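Local coordinates for uncharacterized protein lp_2219 (Lactobacillus plantarum, PDB 3HFQ) that is of unknown function but folds as a seven-bladed beta-propeller of the lactonase family, and so may hydrolyse a sugar lactone, at residues V303-D308 / P332-V337; A242-R246 / P288-L293; T296-V300 / L312-L317; K77-V81 / D118-L123. The protein carries 1 engineered substitution. All coordinates share one frame; numbering follows the deposited sequence.

Contact 1 (V303-D308 / P332-V337); sequences VNQNTD and PEGVCV
Asp308 reaches across to the turn at Pro332 and Glu333. Its CG lies anti to its own carbonyl carbon (chi1 -54°), which brings the carboxylate back toward this turn. CB rests 4.1 Å from Pro332 CA. CG sits near Glu333 N. At the tip, OD2 accepts a nearly straight bond from Glu333 N at 2.7 Å. The donor meets the anti side of OD2, 21° out of the carboxylate plane. A leucine here would probably leave Glu333 N without its acceptor and let the turn before strand 334-339 shift. The Glu333 carboxylate points elsewhere and accepts from the backbone nitrogens of Lys12 to Ser15.

Gln305 lies extended, and its CG comes 3.5 Å from Val335 CG1. Its CA also makes a CA-H...O contact with Gly334 O at 3.3 Å. Deeper in, Val303 CG1 meets Val337 CG2 at 3.7 Å, the two side chains alongside and pointing opposite ways. A water lies within hydrogen-bonding distance of Val303 O and Gly334 O, though it has more acceptors nearby than protons. A second is 2.8 Å from Asn304 O and bonds weakly to Gly334 N.

Strand 334-339 is the C-terminal strand that completes the N-terminal blade, the ring closure of a beta-propeller. It carries a classic beta bulge at Val335 and Cys336. These two segments meet through one direct hydrogen bond, to a carboxylate, with water and valine packing beside it.

Contact 2 (A242-R246 / P288-L293); sequences AAAIR and PRDFDL
Arg246 NE donates to Phe291 O at 2.8 Å. The carbonyl receives this bond in its own plane, while the oxygen is tilted slightly from the guanidinium plane. Arg246 NH2 adds a weak second bond to the same oxygen. NH2 also forms a salt bridge with Asp290 OD1 at 3.1 Å, and as a hydrogen bond this too is weak. A water closes the ring: it accepts from Arg246 NH2 and donates to Asp290 OD2. That oxygen also accepts from Val337 N in the next blade.

Asp292 is placed differently. Its carboxylate stacks over one face of the guanidinium, with planes 17° apart. Asp292 OD1 is 3.5 Å from Arg246 NE, but no N-H points at it, so only charge acts there. The same oxygen accepts from Leu293 N at 2.7 Å.

The Arg246 chain bends at chi2 (-74°), and its CG packs 3.5 Å from Phe291 CE2. The phenyl ring stands nearly perpendicular to the guanidinium. Phe291 CG lies between its backbone N and carbonyl carbon (chi1 71°), which swings the ring toward strand 241-247. Ala244 O meets the ring at its edge, and Ala244 CB lies 3.7 Å from Phe291 CE1. Ala243 CB touches Arg289 O at 3.5 Å.

These are the innermost strands of two adjacent propeller blades, running nearly parallel. The two segments share no backbone-to-backbone bond. Arg246 supplies the polar link through NE and NH2, beside the packing of Phe291 and the alanines. Two aspartates lie near its charge and would probably offset it.

Contact 3 (T296-V300 / L312-L317); sequences TEAFV and LYARDL
Arg315 NH1 binds the backbone oxygen of Glu297, not the Glu297 carboxylate. The bond is 2.9 Å long and lies in the plane of the carbonyl and near that of the guanidinium. The arginine chain is extended from CG to NE, with CG anti to its backbone N (chi1 169°), which carries the guanidinium back to the turn at Glu297. The carboxylate of Glu297 accepts from His249 N, and Arg315 NE bonds to Tyr255 OH. Leu317 CD2 also lies against Glu297 O, at 3.3 Å.

The rest is an antiparallel hairpin. Arg315 N donates to Ala298 O at 2.8 Å. Val300 and Tyr313 form a hydrogen-bonded pair, with Tyr313 N to Val300 O at 2.9 Å and Val300 N to Tyr313 O at 3.1 Å. Phe299 and Ala314 are the non-hydrogen-bonded pair next to it. On their face of the sheet, Phe299 CB packs 4.1 Å from Leu312 CD1, and Tyr313 O lies at the edge of the phenyl ring. On the other face, Val300 CG1 touches Tyr313 CD1. Before the strand, Thr296 OG1 accepts from Ala298 N in an ST turn and also bonds to Asp294 OD2.

The hairpin joins the second and third strands of one four-stranded propeller blade. Where strand pairing ends, a side-chain N-H takes over from the backbone. This ties the incoming turn to the hairpin and to the preceding blade at once.

Contact 4 (K77-V81 / D118-L123); sequences KLNTV and DGALTL
Asn79 OD1 accepts from Leu121 N at 3.0 Å, in an almost straight bond. The donor is tilted 27° from the plane of the side-chain carbonyl. The other end of the amide works too: Asn79 ND2 donates to Leu121 O, also at 3.0 Å, on a lone pair and close to the amide plane. One side chain thus pairs with both backbone polar atoms of a single residue. Without the amide, as with an alanine at this position, Leu121 N and O would probably lose these partners and a gap would open beside Ala120, whose CB lies 3.5 Å from Asn79 OD1.

The two segments belong to the outermost strands of neighbouring propeller blades, 74-84 and 121-128, which run nearly parallel (18°). Leu78 and Asn79 both face Ala67 in a classic beta bulge, and both turn their side chains toward the other blade. Leu78 CD1 rests 3.4 Å from Asp118 O. There Asp118 OD1 accepts from Ala120 N, forming an Asx turn that leads into the strand.

Val81 spreads its two methyl groups over the next residues. CG2, anti to the carbonyl carbon, meets Leu121 CB at 3.8 Å. CG1 meets Leu123 CB at 3.9 Å.

Overall arrangement
Contacts 1, 2 and 3 share the blade that runs from strand 290-293 to strand 322-330. Contact 2 joins its inner strand to the preceding blade. Contact 1 joins it to the blade completed by the C-terminal strand. Contact 3 lies within it. Contacts 1 and 2 have centres 11 Å apart and touch through Asp290. Contacts 2 and 3 meet through Leu293 against Val300 and Arg315. Contact 4 is separate, at the outer rim of two other blades, with nearest atoms about 15 Å from contact 1. A phosphate, probably from crystallisation, lies about 4 Å from the Arg289 side chain of contact 2. It may mark a pocket.

Contact 1 (V303-D308 / P332-V337)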
loop_
_atom_site.group_PDB
_atom_site.type_symbol
_atom_site.label_atom_id
_atom_site.label_comp_id
_atom_site.label_asym_id
_atom_site.label_seq_id
_atom_site.Cartn_x
_atom_site.Cartn_y
_atom_site.Cartn_z
ATOM N N VAL A 303 4.939 -10.664 -1.735
ATOM C CA VAL A 303 6.391 -10.604 -1.870
ATOM C C VAL A 303 6.994 -10.490 -0.485
ATOM O O VAL A 303 6.455 -9.797 0.375
ATOM C CB VAL A 303 6.875 -9.400 -2.721
ATOM C CG1 VAL A 303 6.489 -9.604 -4.170
ATOM C CG2 VAL A 303 6.297 -8.096 -2.184
ATOM N N ASN A 304 8.106 -11.188 -0.273
ATOM C CA ASN A 304 8.799 -11.174 1.007
ATOM C C ASN A 304 10.090 -10.387 0.865
ATOM O O ASN A 304 10.973 -10.746 0.085
ATOM C CB ASN A 304 9.090 -12.605 1.456
ATOM C CG ASN A 304 7.826 -13.400 1.697
ATOM O OD1 ASN A 304 7.125 -13.186 2.685
ATOM N ND2 ASN A 304 7.517 -14.314 0.782
ATOM N N GLN A 305 10.183 -9.317 1.643
ATOM C CA GLN A 305 11.314 -8.400 1.636
ATOM C C GLN A 305 12.692 -8.978 1.959
ATOM O O GLN A 305 13.648 -8.758 1.211
ATOM C CB GLN A 305 11.008 -7.244 2.597
ATOM C CG GLN A 305 12.076 -6.176 2.691
ATOM C CD GLN A 305 11.702 -5.060 3.657
ATOM O OE1 GLN A 305 12.501 -4.167 3.925
ATOM N NE2 GLN A 305 10.483 -5.108 4.180
ATOM N N ASN A 306 12.796 -9.719 3.056
ATOM C CA ASN A 306 14.090 -10.251 3.480
ATOM C C ASN A 306 14.593 -11.538 2.830
ATOM O O ASN A 306 15.790 -11.824 2.885
ATOM C CB ASN A 306 14.109 -10.423 5.006
ATOM C CG ASN A 306 13.887 -9.117 5.745
ATOM O OD1 ASN A 306 14.161 -8.040 5.220
ATOM N ND2 ASN A 306 13.407 -9.208 6.979
ATOM N N THR A 307 13.704 -12.314 2.216
ATOM C CA THR A 307 14.125 -13.559 1.585
ATOM C C THR A 307 14.112 -13.509 0.059
ATOM O O THR A 307 14.345 -14.517 -0.607
ATOM C CB THR A 307 13.275 -14.742 2.086
ATOM O OG1 THR A 307 11.890 -14.377 2.075
ATOM C CG2 THR A 307 13.686 -15.117 3.515
ATOM N N ASP A 308 13.841 -12.328 -0.488
ATOM C CA ASP A 308 13.847 -12.128 -1.932
ATOM C C ASP A 308 12.972 -13.101 -2.715
ATOM O O ASP A 308 13.376 -13.573 -3.776
ATOM C CB ASP A 308 15.280 -12.241 -2.460
ATOM C CG ASP A 308 16.239 -11.316 -1.747
ATOM O OD1 ASP A 308 17.309 -11.793 -1.316
ATOM O OD2 ASP A 308 15.928 -10.114 -1.620
ATOM N N PRO A 332 14.193 -9.762 -6.019
ATOM C CA PRO A 332 15.092 -9.129 -5.052
ATOM C C PRO A 332 14.543 -7.959 -4.243
ATOM O O PRO A 332 14.073 -6.970 -4.800
ATOM C CB PRO A 332 16.295 -8.733 -5.911
ATOM C CG PRO A 332 15.688 -8.478 -7.247
ATOM C CD PRO A 332 14.717 -9.630 -7.390
ATOM N N GLU A 333 14.613 -8.095 -2.921
ATOM C CA GLU A 333 14.171 -7.054 -2.000
ATOM C C GLU A 333 12.759 -6.543 -2.297
ATOM O O GLU A 333 12.478 -5.359 -2.120
ATOM C CB GLU A 333 15.161 -5.882 -2.053
ATOM C CG GLU A 333 16.630 -6.292 -1.914
ATOM C CD GLU A 333 17.583 -5.107 -1.989
ATOM O OE1 GLU A 333 17.485 -4.206 -1.131
ATOM O OE2 GLU A 333 18.429 -5.078 -2.907
ATOM N N GLY A 334 11.874 -7.435 -2.733
ATOM C CA GLY A 334 10.511 -7.042 -3.065
ATOM C C GLY A 334 9.672 -6.486 -1.928
ATOM O O GLY A 334 9.585 -7.100 -0.863
ATOM N N VAL A 335 9.037 -5.334 -2.160
ATOM C CA VAL A 335 8.200 -4.694 -1.145
ATOM C C VAL A 335 6.912 -4.052 -1.680
ATOM O O VAL A 335 6.201 -3.367 -0.943
ATOM C CB VAL A 335 8.991 -3.618 -0.369
ATOM C CG1 VAL A 335 10.082 -4.280 0.471
ATOM C CG2 VAL A 335 9.605 -2.608 -1.343
ATOM N N CYS A 336 6.617 -4.259 -2.959
ATOM C CA CYS A 336 5.394 -3.710 -3.548
ATOM C C CYS A 336 4.912 -4.583 -4.691
ATOM O O CYS A 336 5.694 -4.981 -5.553
ATOM C CB CYS A 336 5.621 -2.281 -4.058
ATOM S SG CYS A 336 4.133 -1.497 -4.773
ATOM N N VAL A 337 3.617 -4.884 -4.684
ATOM C CA VAL A 337 3.003 -5.705 -5.722
ATOM C C VAL A 337 1.991 -4.840 -6.452
ATOM O O VAL A 337 1.016 -4.374 -5.870
ATOM C CB VAL A 337 2.278 -6.921 -5.119
ATOM C CG1 VAL A 337 1.479 -7.639 -6.204
ATOM C CG2 VAL A 337 3.287 -7.861 -4.499
HETATM O O HOH W 1 7.637 -7.416 0.878
HETATM O O HOH W 2 10.648 -10.276 -2.663
#

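Contact 2 (A242-R246 / P288-L293)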
loop_
_atom_site.group_PDB
_atom_site.type_symbol
_atom_site.label_atom_id
_atom_site.label_comp_id
_atom_site.label_asym_id
_atom_site.label_seq_id
_atom_site.Cartn_x
_atom_site.Cartn_y
_atom_site.Cartn_z
ATOM N N ALA A 242 2.118 -5.317 11.219
ATOM C CA ALA A 242 1.162 -5.522 10.135
ATOM C C ALA A 242 1.584 -4.555 9.028
ATOM O O ALA A 242 2.187 -3.520 9.310
ATOM C CB ALA A 242 -0.252 -5.222 10.615
ATOM N N ALA A 243 1.282 -4.880 7.775
ATOM C CA ALA A 243 1.697 -4.013 6.675
ATOM C C ALA A 243 0.606 -3.626 5.684
ATOM O O ALA A 243 -0.029 -2.578 5.824
ATOM C CB ALA A 243 2.873 -4.658 5.929
ATOM N N ALA A 244 0.405 -4.464 4.672
ATOM C CA ALA A 244 -0.591 -4.198 3.641
ATOM C C ALA A 244 -1.966 -4.722 4.015
ATOM O O ALA A 244 -2.089 -5.681 4.776
ATOM C CB ALA A 244 -0.147 -4.812 2.322
ATOM N N ILE A 245 -3.000 -4.088 3.476
ATOM C CA ILE A 245 -4.372 -4.501 3.745
ATOM C C ILE A 245 -5.181 -4.379 2.453
ATOM O O ILE A 245 -5.128 -3.357 1.768
ATOM C CB ILE A 245 -4.988 -3.648 4.893
ATOM C CG1 ILE A 245 -6.386 -4.163 5.244
ATOM C CG2 ILE A 245 -5.021 -2.180 4.506
ATOM C CD1 ILE A 245 -6.903 -3.630 6.577
ATOM N N ARG A 246 -5.908 -5.440 2.112
ATOM C CA ARG A 246 -6.700 -5.471 0.881
ATOM C C ARG A 246 -8.111 -5.995 1.122
ATOM O O ARG A 246 -8.347 -6.758 2.051
ATOM C CB ARG A 246 -6.027 -6.376 -0.149
ATOM C CG ARG A 246 -4.565 -6.069 -0.406
ATOM C CD ARG A 246 -4.392 -4.803 -1.228
ATOM N NE ARG A 246 -2.998 -4.636 -1.622
ATOM C CZ ARG A 246 -2.534 -3.605 -2.320
ATOM N NH1 ARG A 246 -3.358 -2.636 -2.705
ATOM N NH2 ARG A 246 -1.245 -3.551 -2.637
ATOM N N PRO A 288 6.612 -10.049 4.725
ATOM C CA PRO A 288 5.702 -9.777 3.608
ATOM C C PRO A 288 5.140 -8.353 3.721
ATOM O O PRO A 288 4.080 -8.133 4.314
ATOM C CB PRO A 288 4.622 -10.845 3.776
ATOM C CG PRO A 288 4.592 -11.054 5.277
ATOM C CD PRO A 288 6.063 -11.097 5.606
ATOM N N ARG A 289 5.854 -7.396 3.135
ATOM C CA ARG A 289 5.464 -5.989 3.183
ATOM C C ARG A 289 4.301 -5.614 2.266
ATOM O O ARG A 289 3.621 -4.617 2.503
ATOM C CB ARG A 289 6.684 -5.115 2.879
ATOM C CG ARG A 289 6.456 -3.613 3.006
ATOM C CD ARG A 289 7.791 -2.896 3.179
ATOM N NE ARG A 289 7.698 -1.461 2.920
ATOM C CZ ARG A 289 8.394 -0.539 3.573
ATOM N NH1 ARG A 289 9.234 -0.898 4.535
ATOM N NH2 ARG A 289 8.259 0.743 3.260
ATOM N N ASP A 290 4.067 -6.398 1.218
ATOM C CA ASP A 290 2.952 -6.104 0.324
ATOM C C ASP A 290 2.469 -7.355 -0.394
ATOM O O ASP A 290 3.191 -8.345 -0.505
ATOM C CB ASP A 290 3.343 -5.031 -0.704
ATOM C CG ASP A 290 2.132 -4.418 -1.401
ATOM O OD1 ASP A 290 1.036 -4.414 -0.800
ATOM O OD2 ASP A 290 2.276 -3.919 -2.540
ATOM N N PHE A 291 1.235 -7.288 -0.875
ATOM C CA PHE A 291 0.599 -8.379 -1.598
ATOM C C PHE A 291 -0.671 -7.794 -2.194
ATOM O O PHE A 291 -1.053 -6.678 -1.859
ATOM C CB PHE A 291 0.211 -9.514 -0.637
ATOM C CG PHE A 291 -0.949 -9.175 0.273
ATOM C CD1 PHE A 291 -0.747 -8.450 1.447
ATOM C CD2 PHE A 291 -2.250 -9.539 -0.074
ATOM C CE1 PHE A 291 -1.820 -8.089 2.258
ATOM C CE2 PHE A 291 -3.335 -9.180 0.733
ATOM C CZ PHE A 291 -3.116 -8.452 1.903
ATOM N N ASP A 292 -1.318 -8.540 -3.082
ATOM C CA ASP A 292 -2.579 -8.090 -3.655
ATOM C C ASP A 292 -3.254 -9.227 -4.399
ATOM O O ASP A 292 -2.608 -10.201 -4.785
ATOM C CB ASP A 292 -2.372 -6.906 -4.606
ATOM C CG ASP A 292 -3.668 -6.149 -4.886
ATOM O OD1 ASP A 292 -4.678 -6.406 -4.188
ATOM O OD2 ASP A 292 -3.679 -5.287 -5.793
ATOM N N LEU A 293 -4.566 -9.108 -4.567
ATOM C CA LEU A 293 -5.330 -10.100 -5.304
ATOM C C LEU A 293 -5.117 -9.724 -6.761
ATOM O O LEU A 293 -4.875 -8.555 -7.065
ATOM C CB LEU A 293 -6.825 -9.999 -4.972
ATOM C CG LEU A 293 -7.342 -10.545 -3.637
ATOM C CD1 LEU A 293 -6.733 -9.782 -2.470
ATOM C CD2 LEU A 293 -8.862 -10.419 -3.618
HETATM O O HOH W 3 0.714 -2.273 -3.987
#

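Contact 3 (T296-V300 / L312-L317)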
loop_
_atom_site.group_PDB
_atom_site.type_symbol
_atom_site.label_atom_id
_atom_site.label_comp_id
_atom_site.label_asym_id
_atom_site.label_seq_id
_atom_site.Cartn_x
_atom_site.Cartn_y
_atom_site.Cartn_z
ATOM N N THR A 296 -8.620 -10.997 -11.555
ATOM C CA THR A 296 -9.723 -11.958 -11.553
ATOM C C THR A 296 -10.131 -12.282 -10.119
ATOM O O THR A 296 -11.233 -12.769 -9.868
ATOM C CB THR A 296 -9.338 -13.286 -12.246
ATOM O OG1 THR A 296 -8.382 -13.993 -11.445
ATOM C CG2 THR A 296 -8.746 -13.018 -13.621
ATOM N N GLU A 297 -9.221 -12.002 -9.190
ATOM C CA GLU A 297 -9.417 -12.253 -7.765
ATOM C C GLU A 297 -9.445 -13.739 -7.429
ATOM O O GLU A 297 -9.939 -14.138 -6.375
ATOM C CB GLU A 297 -10.690 -11.567 -7.255
ATOM C CG GLU A 297 -10.641 -10.046 -7.349
ATOM C CD GLU A 297 -11.442 -9.357 -6.254
ATOM O OE1 GLU A 297 -12.539 -9.845 -5.914
ATOM O OE2 GLU A 297 -10.976 -8.318 -5.743
ATOM N N ALA A 298 -8.897 -14.554 -8.324
ATOM C CA ALA A 298 -8.834 -15.995 -8.106
ATOM C C ALA A 298 -7.437 -16.345 -7.597
ATOM O O ALA A 298 -7.131 -17.507 -7.330
ATOM C CB ALA A 298 -9.124 -16.737 -9.406
ATOM N N PHE A 299 -6.597 -15.323 -7.460
ATOM C CA PHE A 299 -5.226 -15.507 -6.996
ATOM C C PHE A 299 -4.758 -14.356 -6.114
ATOM O O PHE A 299 -5.342 -13.273 -6.122
ATOM C CB PHE A 299 -4.271 -15.589 -8.189
ATOM C CG PHE A 299 -4.579 -16.699 -9.146
ATOM C CD1 PHE A 299 -4.082 -17.980 -8.931
ATOM C CD2 PHE A 299 -5.373 -16.466 -10.265
ATOM C CE1 PHE A 299 -4.372 -19.014 -9.820
ATOM C CE2 PHE A 299 -5.669 -17.492 -11.159
ATOM C CZ PHE A 299 -5.169 -18.765 -10.938
ATOM N N VAL A 300 -3.692 -14.614 -5.364
ATOM C CA VAL A 300 -3.069 -13.610 -4.515
ATOM C C VAL A 300 -1.566 -13.791 -4.667
ATOM O O VAL A 300 -1.071 -14.919 -4.696
ATOM C CB VAL A 300 -3.417 -13.779 -3.025
ATOM C CG1 VAL A 300 -2.530 -12.859 -2.183
ATOM C CG2 VAL A 300 -4.887 -13.447 -2.786
ATOM N N LEU A 312 2.731 -17.402 -4.746
ATOM C CA LEU A 312 1.447 -17.378 -5.437
ATOM C C LEU A 312 0.444 -18.286 -4.739
ATOM O O LEU A 312 0.757 -19.436 -4.421
ATOM C CB LEU A 312 1.608 -17.847 -6.889
ATOM C CG LEU A 312 0.302 -18.005 -7.679
ATOM C CD1 LEU A 312 -0.319 -16.637 -7.925
ATOM C CD2 LEU A 312 0.568 -18.700 -9.004
ATOM N N TYR A 313 -0.758 -17.763 -4.508
ATOM C CA TYR A 313 -1.833 -18.528 -3.880
ATOM C C TYR A 313 -3.036 -18.573 -4.792
ATOM O O TYR A 313 -3.237 -17.685 -5.620
ATOM C CB TYR A 313 -2.352 -17.877 -2.593
ATOM C CG TYR A 313 -1.350 -17.607 -1.517
ATOM C CD1 TYR A 313 -0.761 -16.350 -1.394
ATOM C CD2 TYR A 313 -1.047 -18.579 -0.563
ATOM C CE1 TYR A 313 0.108 -16.066 -0.353
ATOM C CE2 TYR A 313 -0.175 -18.307 0.482
ATOM C CZ TYR A 313 0.389 -17.044 0.586
ATOM O OH TYR A 313 1.224 -16.746 1.632
ATOM N N ALA A 314 -3.844 -19.609 -4.618
ATOM C CA ALA A 314 -5.085 -19.727 -5.346
ATOM C C ALA A 314 -6.049 -19.193 -4.289
ATOM O O ALA A 314 -5.830 -19.398 -3.095
ATOM C CB ALA A 314 -5.396 -21.184 -5.654
ATOM N N ARG A 315 -7.092 -18.497 -4.714
ATOM C CA ARG A 315 -8.067 -17.951 -3.779
ATOM C C ARG A 315 -9.470 -18.413 -4.159
ATOM O O ARG A 315 -9.895 -18.230 -5.295
ATOM C CB ARG A 315 -8.015 -16.418 -3.792
ATOM C CG ARG A 315 -9.170 -15.755 -3.037
ATOM C CD ARG A 315 -9.093 -14.225 -3.076
ATOM N NE ARG A 315 -10.195 -13.622 -2.331
ATOM C CZ ARG A 315 -11.409 -13.396 -2.823
ATOM N NH1 ARG A 315 -11.698 -13.707 -4.081
ATOM N NH2 ARG A 315 -12.348 -12.876 -2.044
ATOM N N ASP A 316 -10.182 -19.015 -3.208
ATOM C CA ASP A 316 -11.545 -19.481 -3.458
ATOM C C ASP A 316 -12.448 -18.252 -3.508
ATOM O O ASP A 316 -12.461 -17.446 -2.576
ATOM C CB ASP A 316 -11.995 -20.428 -2.341
ATOM C CG ASP A 316 -13.327 -21.096 -2.639
ATOM O OD1 ASP A 316 -14.361 -20.394 -2.669
ATOM O OD2 ASP A 316 -13.336 -22.325 -2.854
ATOM N N LEU A 317 -13.198 -18.116 -4.596
ATOM C CA LEU A 317 -14.078 -16.967 -4.797
ATOM C C LEU A 317 -15.259 -16.854 -3.835
ATOM O O LEU A 317 -15.768 -15.758 -3.601
ATOM C CB LEU A 317 -14.608 -16.969 -6.234
ATOM C CG LEU A 317 -13.574 -17.002 -7.365
ATOM C CD1 LEU A 317 -14.294 -16.954 -8.709
ATOM C CD2 LEU A 317 -12.618 -15.831 -7.231
#

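Contact 4 (K77-V81 / D118-L123)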
loop_
_atom_site.group_PDB
_atom_site.type_symbol
_atom_site.label_atom_id
_atom_site.label_comp_id
_atom_site.label_asym_id
_atom_site.label_seq_id
_atom_site.Cartn_x
_atom_site.Cartn_y
_atom_site.Cartn_z
ATOM N N LYS A 77 11.525 6.849 -19.027
ATOM C CA LYS A 77 11.513 7.874 -17.986
ATOM C C LYS A 77 11.004 9.205 -18.530
ATOM O O LYS A 77 11.422 9.652 -19.598
ATOM C CB LYS A 77 12.920 8.074 -17.414
ATOM C CG LYS A 77 12.973 9.074 -16.262
ATOM C CD LYS A 77 14.396 9.299 -15.773
ATOM C CE LYS A 77 15.209 10.134 -16.755
ATOM N NZ LYS A 77 14.715 11.538 -16.845
ATOM N N LEU A 78 10.097 9.835 -17.793
ATOM C CA LEU A 78 9.555 11.123 -18.205
ATOM C C LEU A 78 10.285 12.219 -17.435
ATOM O O LEU A 78 10.878 13.115 -18.030
ATOM C CB LEU A 78 8.047 11.170 -17.940
ATOM C CG LEU A 78 7.239 10.158 -18.765
ATOM C CD1 LEU A 78 5.824 10.036 -18.208
ATOM C CD2 LEU A 78 7.215 10.590 -20.228
ATOM N N ASN A 79 10.254 12.135 -16.108
ATOM C CA ASN A 79 10.945 13.110 -15.269
ATOM C C ASN A 79 10.838 12.667 -13.819
ATOM O O ASN A 79 10.258 11.618 -13.529
ATOM C CB ASN A 79 10.345 14.519 -15.457
ATOM C CG ASN A 79 9.120 14.773 -14.589
ATOM O OD1 ASN A 79 8.238 13.922 -14.460
ATOM N ND2 ASN A 79 9.053 15.965 -14.007
ATOM N N THR A 80 11.434 13.437 -12.915
ATOM C CA THR A 80 11.362 13.121 -11.496
ATOM C C THR A 80 11.167 14.414 -10.728
ATOM O O THR A 80 11.523 15.490 -11.208
ATOM C CB THR A 80 12.658 12.442 -10.967
ATOM O OG1 THR A 80 13.726 13.396 -10.935
ATOM C CG2 THR A 80 13.054 11.270 -11.856
ATOM N N VAL A 81 10.577 14.304 -9.545
ATOM C CA VAL A 81 10.364 15.449 -8.674
ATOM C C VAL A 81 10.959 15.025 -7.345
ATOM O O VAL A 81 10.369 14.228 -6.619
ATOM C CB VAL A 81 8.869 15.759 -8.489
ATOM C CG1 VAL A 81 8.695 16.881 -7.477
ATOM C CG2 VAL A 81 8.252 16.153 -9.827
ATOM N N ASP A 118 1.827 14.834 -20.811
ATOM C CA ASP A 118 2.607 13.661 -21.185
ATOM C C ASP A 118 2.913 12.732 -20.014
ATOM O O ASP A 118 3.674 11.775 -20.157
ATOM C CB ASP A 118 3.905 14.095 -21.866
ATOM C CG ASP A 118 4.864 14.776 -20.915
ATOM O OD1 ASP A 118 4.436 15.191 -19.815
ATOM O OD2 ASP A 118 6.052 14.904 -21.274
ATOM N N GLY A 119 2.322 13.016 -18.857
ATOM C CA GLY A 119 2.543 12.171 -17.696
ATOM C C GLY A 119 3.554 12.690 -16.692
ATOM O O GLY A 119 3.598 12.215 -15.554
ATOM N N ALA A 120 4.366 13.659 -17.106
ATOM C CA ALA A 120 5.386 14.236 -16.235
ATOM C C ALA A 120 4.748 14.932 -15.030
ATOM O O ALA A 120 3.590 15.344 -15.089
ATOM C CB ALA A 120 6.245 15.218 -17.024
ATOM N N LEU A 121 5.513 15.072 -13.948
ATOM C CA LEU A 121 5.009 15.682 -12.718
ATOM C C LEU A 121 5.616 17.024 -12.321
ATOM O O LEU A 121 6.731 17.366 -12.719
ATOM C CB LEU A 121 5.199 14.715 -11.548
ATOM C CG LEU A 121 4.516 13.353 -11.644
ATOM C CD1 LEU A 121 4.857 12.539 -10.402
ATOM C CD2 LEU A 121 3.012 13.536 -11.774
ATOM N N THR A 122 4.854 17.772 -11.525
ATOM C CA THR A 122 5.269 19.069 -10.998
ATOM C C THR A 122 4.724 19.184 -9.578
ATOM O O THR A 122 3.528 18.986 -9.345
ATOM C CB THR A 122 4.707 20.240 -11.819
ATOM O OG1 THR A 122 5.080 20.091 -13.195
ATOM C CG2 THR A 122 5.257 21.566 -11.296
ATOM N N LEU A 123 5.600 19.504 -8.633
ATOM C CA LEU A 123 5.207 19.647 -7.231
ATOM C C LEU A 123 4.269 20.836 -7.034
ATOM O O LEU A 123 4.497 21.912 -7.591
ATOM C CB LEU A 123 6.453 19.838 -6.364
ATOM C CG LEU A 123 6.252 20.001 -4.856
ATOM C CD1 LEU A 123 5.718 18.704 -4.258
ATOM C CD2 LEU A 123 7.585 20.379 -4.212
#